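Local atomic coordinates of alpha-1,3-glucanase (Bacillus circulans, PDB entry 5ZRU), a protein that hydrolyses alpha-1,3-glucan as a family GH87 glycoside hydrolase, this chain being its catalytic unit, and probably binds carbohydrate. Residues Leu57-Asn60 with Gly61-Ala64; Thr67-Pro70 with Gly71-Gly74; Gly322-Val325 with Gly326-His330. All coordinates share one frame; numbering follows the deposited sequence.

Contact 1. Residues Leu57-Asn60 with Gly61-Ala64; sequences LPSN and GSYA
S62 has OG anti to its carbonyl carbon and beside its own backbone N (chi1 -56°), a torsion that turns the hydroxyl back onto the carbonyl of S59, three residues earlier. S59 O is thus gripped twice by one residue: the amide N of S62 lies 2.9 Å from it with a fairly straight N-H...O angle of 163°, and S62 OG donates at 2.8 Å. Both donors come from the same face of the S59 carbonyl, each tilted from its plane. The hydroxyl also has a weak hydrogen bond with G30 O. The amide bond closes a type II beta turn, S59 to S62, at the tip of the connection between strands 53-57 and 63-67 in the D1 part of the catalytic unit. N60 and G61 form its corners; G61 has phi 98°, where a CB would clash with N60 O. Below the turn the chain ends draw together again. L57 CA packs against S62 CB at 3.7 Å, while CD2 of L57 passes alongside the backbone of Y63, 3.7 Å from Y63 N. CD of P58 touches S62 OG at 3.6 Å. With an alanine at S62, S59 O would probably keep just the amide bond from this residue. Backbone bonds join G61 and S62 to K158, and the Y63 ring meets R155 in a cation-pi contact.

Contact 2. Residues Thr67-Pro70 with Gly71-Gly74; sequences TIRP and GEGG
R69 and E72 stand at the two ends of a type II beta turn, R69 to E72, in the loop between strands 63-67 and 76-82 of the D1 part, and their side chains meet beside it. The backbone bond of the turn runs from E72 N to R69 O at 3.1 Å, with the donor above the carbonyl plane. P70 and G71 fill the corners, and at G71, where phi is positive, a CB would clash with P70 O.

The ionic contact joins the same two residues. R69 NH1 donates to E72 OE1 at 2.9 Å in a salt bridge, bent to 148° at the hydrogen. The oxygen is taken on its syn lone pair and lies close to the guanidinium plane, at its edge; the two flat groups are turned 62° apart, and one N-H serves one oxygen. R69 has CG anti to its carbonyl carbon (chi1 -58°) and an extended chain from CG to NE, which carries the guanidinium past the glutamate. Each group has further partners: D25 forms a second salt bridge with R69 through NH2, which also bonds the carbonyl O of R20, and T19 OG1 hydrogen-bonds E72 OE1. Y21 adds a cation-pi contact to R69. The R69 side chain also lies about 6 Å from that of D22, a calcium ligand.

Van der Waals contacts complete the arrangement. The methylene CD of R69 lies against both carboxylate oxygens, 3.3 Å from E72 OE2. CG2 of the buried I68 touches E72 O and rests 3.6 Å from CA of G73.

Contact 3. Residues Gly322-Val325 with Gly326-His330; sequences GFWV and GDYAH
W324 and Y328 meet rim to rim, the pyrrole corner of the indole against the hydroxyl end of the phenol, with neither ring over the other's face. Their side chains cross at about a right angle, and the planes of the five-membered ring and the phenol ring are 33° apart. W324 NE1 donates to Y328 OH at 2.8 Å, nearly straight at 166°, and the hydroxyl oxygen lies in the indole plane. Alongside this bond CD1 of W324 comes to 4.0 Å from CE2 of Y328. The indole reaches the tyrosine because its CG is anti to the backbone N (chi1 -168°), while Y328 CG lies beside its own N. The pair spans the exit of strand 323-325, part of one coil of the right-handed parallel beta-helix expected of the pectate-lyase-like D2 part, where it runs between 301-302 and 354-357. The W324 side chain is about 5 Å from a bound calcium ion, whose ligands include D352, and K299 makes a cation-pi contact with the W324 ring. Beside the backbone a water lies within bonding distance of W324 O (3.1 Å) and G326 O (2.8 Å). D327 OD1 accepts from A329 N at 3.0 Å in an Asx turn and from H330 ND1 at 2.8 Å, the two from opposite faces of the carboxylate; N304 ND2 also bonds OD1, and I334 N bonds OD2.

Contacts 1 and 2 follow closely in sequence and flank strand 63-67 of the D1 part, one turn leading into it and the other following it, with centres 24 Å apart. Both are type II beta turns with glycine at the third position, but their side-chain chemistry differs: a serine hydroxyl reinforces the partly buried contact 1, a salt bridge the surface contact 2. Contact 3, partly buried, belongs to the D2 part, across the chain's centre from both. It leaves a parallel strand and joins its segments through an aromatic pair, while a buried aspartate ties the loop together. The nearest side chains of contacts 1 and 2 lie about 11 Å from a calcium ion of D1, that of contact 3 about 5 Å from another in D2.

Contact 1. Residues Leu57-Asn60 with Gly61-Ala64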
loop_
_atom_site.group_PDB
_atom_site.type_symbol
_atom_site.label_atom_id
_atom_site.label_comp_id
_atom_site.label_asym_id
_atom_site.label_seq_id
_atom_site.Cartn_x
_atom_site.Cartn_y
_atom_site.Cartn_z
ATOM N N LEU A 57 6.078 3.017 -24.201
ATOM C CA LEU A 57 5.493 3.736 -25.327
ATOM C C LEU A 57 6.352 4.969 -25.605
ATOM O O LEU A 57 6.047 6.077 -25.139
ATOM C CB LEU A 57 4.043 4.130 -25.027
ATOM C CG LEU A 57 3.154 3.003 -24.485
ATOM C CD1 LEU A 57 1.743 3.511 -24.179
ATOM C CD2 LEU A 57 3.111 1.832 -25.450
ATOM N N PRO A 58 7.457 4.812 -26.337
ATOM C CA PRO A 58 8.417 5.916 -26.444
ATOM C C PRO A 58 8.023 6.989 -27.435
ATOM O O PRO A 58 8.524 8.115 -27.321
ATOM C CB PRO A 58 9.714 5.220 -26.894
ATOM C CG PRO A 58 9.458 3.757 -26.777
ATOM C CD PRO A 58 7.989 3.561 -26.895
ATOM N N SER A 59 7.144 6.693 -28.388
ATOM C CA SER A 59 6.938 7.583 -29.516
ATOM C C SER A 59 5.488 7.522 -29.957
ATOM O O SER A 59 4.781 6.548 -29.704
ATOM C CB SER A 59 7.860 7.211 -30.689
ATOM O OG SER A 59 7.702 5.840 -31.026
ATOM N N ASN A 60 5.060 8.594 -30.613
ATOM C CA ASN A 60 3.765 8.700 -31.270
ATOM C C ASN A 60 3.419 7.425 -32.031
ATOM O O ASN A 60 4.178 6.971 -32.896
ATOM C CB ASN A 60 3.798 9.903 -32.223
ATOM C CG ASN A 60 2.435 10.226 -32.823
ATOM O OD1 ASN A 60 1.411 9.686 -32.411
ATOM N ND2 ASN A 60 2.425 11.119 -33.799
ATOM N N GLY A 61 2.283 6.823 -31.685
ATOM C CA GLY A 61 1.816 5.603 -32.318
ATOM C C GLY A 61 2.129 4.323 -31.568
ATOM O O GLY A 61 1.527 3.281 -31.872
ATOM N N SER A 62 3.055 4.364 -30.607
ATOM C CA SER A 62 3.347 3.195 -29.790
ATOM C C SER A 62 2.130 2.835 -28.948
ATOM O O SER A 62 1.480 3.712 -28.374
ATOM C CB SER A 62 4.541 3.468 -28.869
ATOM O OG SER A 62 5.684 3.883 -29.604
ATOM N N TYR A 63 1.827 1.544 -28.855
ATOM C CA TYR A 63 0.636 1.160 -28.115
ATOM C C TYR A 63 0.815 -0.197 -27.453
ATOM O O TYR A 63 1.635 -1.022 -27.870
ATOM C CB TYR A 63 -0.602 1.137 -29.019
ATOM C CG TYR A 63 -0.567 0.068 -30.095
ATOM C CD1 TYR A 63 -0.983 -1.230 -29.825
ATOM C CD2 TYR A 63 -0.142 0.369 -31.380
ATOM C CE1 TYR A 63 -0.960 -2.211 -30.803
ATOM C CE2 TYR A 63 -0.125 -0.599 -32.372
ATOM C CZ TYR A 63 -0.535 -1.887 -32.076
ATOM O OH TYR A 63 -0.516 -2.858 -33.050
ATOM N N ALA A 64 0.022 -0.405 -26.405
ATOM C CA ALA A 64 -0.250 -1.709 -25.816
ATOM C C ALA A 64 -1.749 -1.963 -25.912
ATOM O O ALA A 64 -2.558 -1.070 -25.638
ATOM C CB ALA A 64 0.196 -1.776 -24.352
#

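Contact 2. Residues Thr67-Pro70 with Gly71-Gly74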
loop_
_atom_site.group_PDB
_atom_site.type_symbol
_atom_site.label_atom_id
_atom_site.label_comp_id
_atom_site.label_asym_id
_atom_site.label_seq_id
_atom_site.Cartn_x
_atom_site.Cartn_y
_atom_site.Cartn_z
ATOM N N THR A 67 -7.184 -7.783 -25.310
ATOM C CA THR A 67 -8.504 -8.273 -25.683
ATOM C C THR A 67 -9.212 -8.800 -24.443
ATOM O O THR A 67 -8.673 -9.655 -23.734
ATOM C CB THR A 67 -8.417 -9.371 -26.745
ATOM O OG1 THR A 67 -7.703 -8.872 -27.873
ATOM C CG2 THR A 67 -9.814 -9.786 -27.201
ATOM N N ILE A 68 -10.421 -8.290 -24.192
ATOM C CA ILE A 68 -11.168 -8.686 -23.002
ATOM C C ILE A 68 -11.465 -10.177 -23.057
ATOM O O ILE A 68 -11.910 -10.700 -24.086
ATOM C CB ILE A 68 -12.455 -7.861 -22.894
ATOM C CG1 ILE A 68 -12.116 -6.368 -22.912
ATOM C CG2 ILE A 68 -13.224 -8.237 -21.640
ATOM C CD1 ILE A 68 -11.205 -5.943 -21.753
ATOM N N ARG A 69 -11.230 -10.865 -21.943
ATOM C CA ARG A 69 -11.397 -12.309 -21.855
ATOM C C ARG A 69 -12.866 -12.695 -21.690
ATOM O O ARG A 69 -13.691 -11.880 -21.269
ATOM C CB ARG A 69 -10.609 -12.861 -20.672
ATOM C CG ARG A 69 -9.126 -12.574 -20.673
ATOM C CD ARG A 69 -8.528 -13.049 -19.353
ATOM N NE ARG A 69 -7.154 -12.610 -19.215
ATOM C CZ ARG A 69 -6.745 -11.686 -18.358
ATOM N NH1 ARG A 69 -7.605 -11.112 -17.523
ATOM N NH2 ARG A 69 -5.463 -11.355 -18.324
ATOM N N PRO A 70 -13.215 -13.946 -22.008
ATOM C CA PRO A 70 -14.566 -14.442 -21.706
ATOM C C PRO A 70 -14.923 -14.233 -20.240
ATOM O O PRO A 70 -14.103 -14.440 -19.344
ATOM C CB PRO A 70 -14.481 -15.933 -22.050
ATOM C CG PRO A 70 -13.401 -16.027 -23.078
ATOM C CD PRO A 70 -12.401 -14.943 -22.729
ATOM N N GLY A 71 -16.160 -13.809 -20.002
ATOM C CA GLY A 71 -16.636 -13.595 -18.655
ATOM C C GLY A 71 -16.073 -12.385 -17.943
ATOM O O GLY A 71 -16.363 -12.202 -16.757
ATOM N N GLU A 72 -15.284 -11.551 -18.612
ATOM C CA GLU A 72 -14.675 -10.382 -17.987
ATOM C C GLU A 72 -15.150 -9.111 -18.688
ATOM O O GLU A 72 -16.004 -9.145 -19.580
ATOM C CB GLU A 72 -13.146 -10.502 -18.003
ATOM C CG GLU A 72 -12.663 -11.691 -17.201
ATOM C CD GLU A 72 -11.159 -11.821 -17.155
ATOM O OE1 GLU A 72 -10.440 -10.824 -17.414
ATOM O OE2 GLU A 72 -10.700 -12.939 -16.861
ATOM N N GLY A 73 -14.593 -7.977 -18.269
ATOM C CA GLY A 73 -14.951 -6.698 -18.860
ATOM C C GLY A 73 -15.449 -5.697 -17.837
ATOM O O GLY A 73 -15.172 -5.847 -16.641
ATOM N N GLY A 74 -16.180 -4.677 -18.281
ATOM C CA GLY A 74 -16.699 -3.649 -17.400
ATOM C C GLY A 74 -16.343 -2.264 -17.894
ATOM O O GLY A 74 -15.642 -2.085 -18.887
#

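Contact 3. Residues Gly322-Val325 with Gly326-His330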
loop_
_atom_site.group_PDB
_atom_site.type_symbol
_atom_site.label_atom_id
_atom_site.label_comp_id
_atom_site.label_asym_id
_atom_site.label_seq_id
_atom_site.Cartn_x
_atom_site.Cartn_y
_atom_site.Cartn_z
ATOM N N GLY A 322 -1.763 6.251 3.797
ATOM C CA GLY A 322 -3.187 6.018 3.593
ATOM C C GLY A 322 -3.972 6.292 4.865
ATOM O O GLY A 322 -4.907 7.105 4.880
ATOM N N PHE A 323 -3.589 5.597 5.935
ATOM C CA PHE A 323 -4.167 5.720 7.268
ATOM C C PHE A 323 -3.049 5.868 8.287
ATOM O O PHE A 323 -2.091 5.092 8.266
ATOM C CB PHE A 323 -4.973 4.461 7.670
ATOM C CG PHE A 323 -6.251 4.264 6.900
ATOM C CD1 PHE A 323 -6.228 3.850 5.573
ATOM C CD2 PHE A 323 -7.470 4.477 7.513
ATOM C CE1 PHE A 323 -7.415 3.644 4.871
ATOM C CE2 PHE A 323 -8.652 4.274 6.825
ATOM C CZ PHE A 323 -8.630 3.860 5.510
ATOM N N TRP A 324 -3.193 6.805 9.223
ATOM C CA TRP A 324 -2.347 6.819 10.421
ATOM C C TRP A 324 -3.254 6.850 11.647
ATOM O O TRP A 324 -3.801 7.900 11.999
ATOM C CB TRP A 324 -1.376 7.998 10.426
ATOM C CG TRP A 324 -0.338 7.829 11.490
ATOM C CD1 TRP A 324 -0.449 8.151 12.819
ATOM C CD2 TRP A 324 0.962 7.254 11.319
ATOM N NE1 TRP A 324 0.719 7.812 13.480
ATOM C CE2 TRP A 324 1.601 7.273 12.574
ATOM C CE3 TRP A 324 1.659 6.739 10.212
ATOM C CZ2 TRP A 324 2.900 6.782 12.759
ATOM C CZ3 TRP A 324 2.949 6.258 10.400
ATOM C CH2 TRP A 324 3.555 6.285 11.659
ATOM N N VAL A 325 -3.433 5.697 12.288
ATOM C CA VAL A 325 -4.372 5.566 13.398
ATOM C C VAL A 325 -3.594 5.800 14.685
ATOM O O VAL A 325 -2.725 5.004 15.046
ATOM C CB VAL A 325 -5.054 4.194 13.391
ATOM C CG1 VAL A 325 -6.161 4.127 14.452
ATOM C CG2 VAL A 325 -5.631 3.940 12.009
ATOM N N GLY A 326 -3.893 6.898 15.373
ATOM C CA GLY A 326 -3.172 7.185 16.597
ATOM C C GLY A 326 -3.447 8.553 17.176
ATOM O O GLY A 326 -3.523 9.550 16.450
ATOM N N ASP A 327 -3.592 8.600 18.496
ATOM C CA ASP A 327 -3.874 9.836 19.208
ATOM C C ASP A 327 -2.585 10.505 19.655
ATOM O O ASP A 327 -1.752 9.872 20.314
ATOM C CB ASP A 327 -4.742 9.576 20.433
ATOM C CG ASP A 327 -4.915 10.820 21.270
ATOM O OD1 ASP A 327 -5.346 11.849 20.701
ATOM O OD2 ASP A 327 -4.611 10.770 22.478
ATOM N N TYR A 328 -2.447 11.794 19.332
ATOM C CA TYR A 328 -1.353 12.614 19.835
ATOM C C TYR A 328 -1.857 13.829 20.599
ATOM O O TYR A 328 -1.056 14.696 20.965
ATOM C CB TYR A 328 -0.435 13.044 18.681
ATOM C CG TYR A 328 0.102 11.843 17.961
ATOM C CD1 TYR A 328 1.277 11.228 18.380
ATOM C CD2 TYR A 328 -0.599 11.278 16.899
ATOM C CE1 TYR A 328 1.753 10.102 17.752
ATOM C CE2 TYR A 328 -0.130 10.150 16.258
ATOM C CZ TYR A 328 1.046 9.570 16.680
ATOM O OH TYR A 328 1.515 8.440 16.045
ATOM N N ALA A 329 -3.157 13.902 20.879
ATOM C CA ALA A 329 -3.745 15.113 21.431
ATOM C C ALA A 329 -4.165 14.990 22.890
ATOM O O ALA A 329 -4.553 16.000 23.484
ATOM C CB ALA A 329 -4.958 15.539 20.591
ATOM N N HIS A 330 -4.088 13.803 23.484
ATOM C CA HIS A 330 -4.556 13.580 24.842
ATOM C C HIS A 330 -3.445 12.999 25.708
ATOM O O HIS A 330 -2.589 12.244 25.231
ATOM C CB HIS A 330 -5.774 12.639 24.860
ATOM C CG HIS A 330 -6.928 13.138 24.046
ATOM N ND1 HIS A 330 -7.034 12.919 22.688
ATOM C CD2 HIS A 330 -8.009 13.877 24.393
ATOM C CE1 HIS A 330 -8.140 13.483 22.239
ATOM N NE2 HIS A 330 -8.749 14.073 23.251
HETATM O O HOH W 1 -2.957 10.204 13.836
#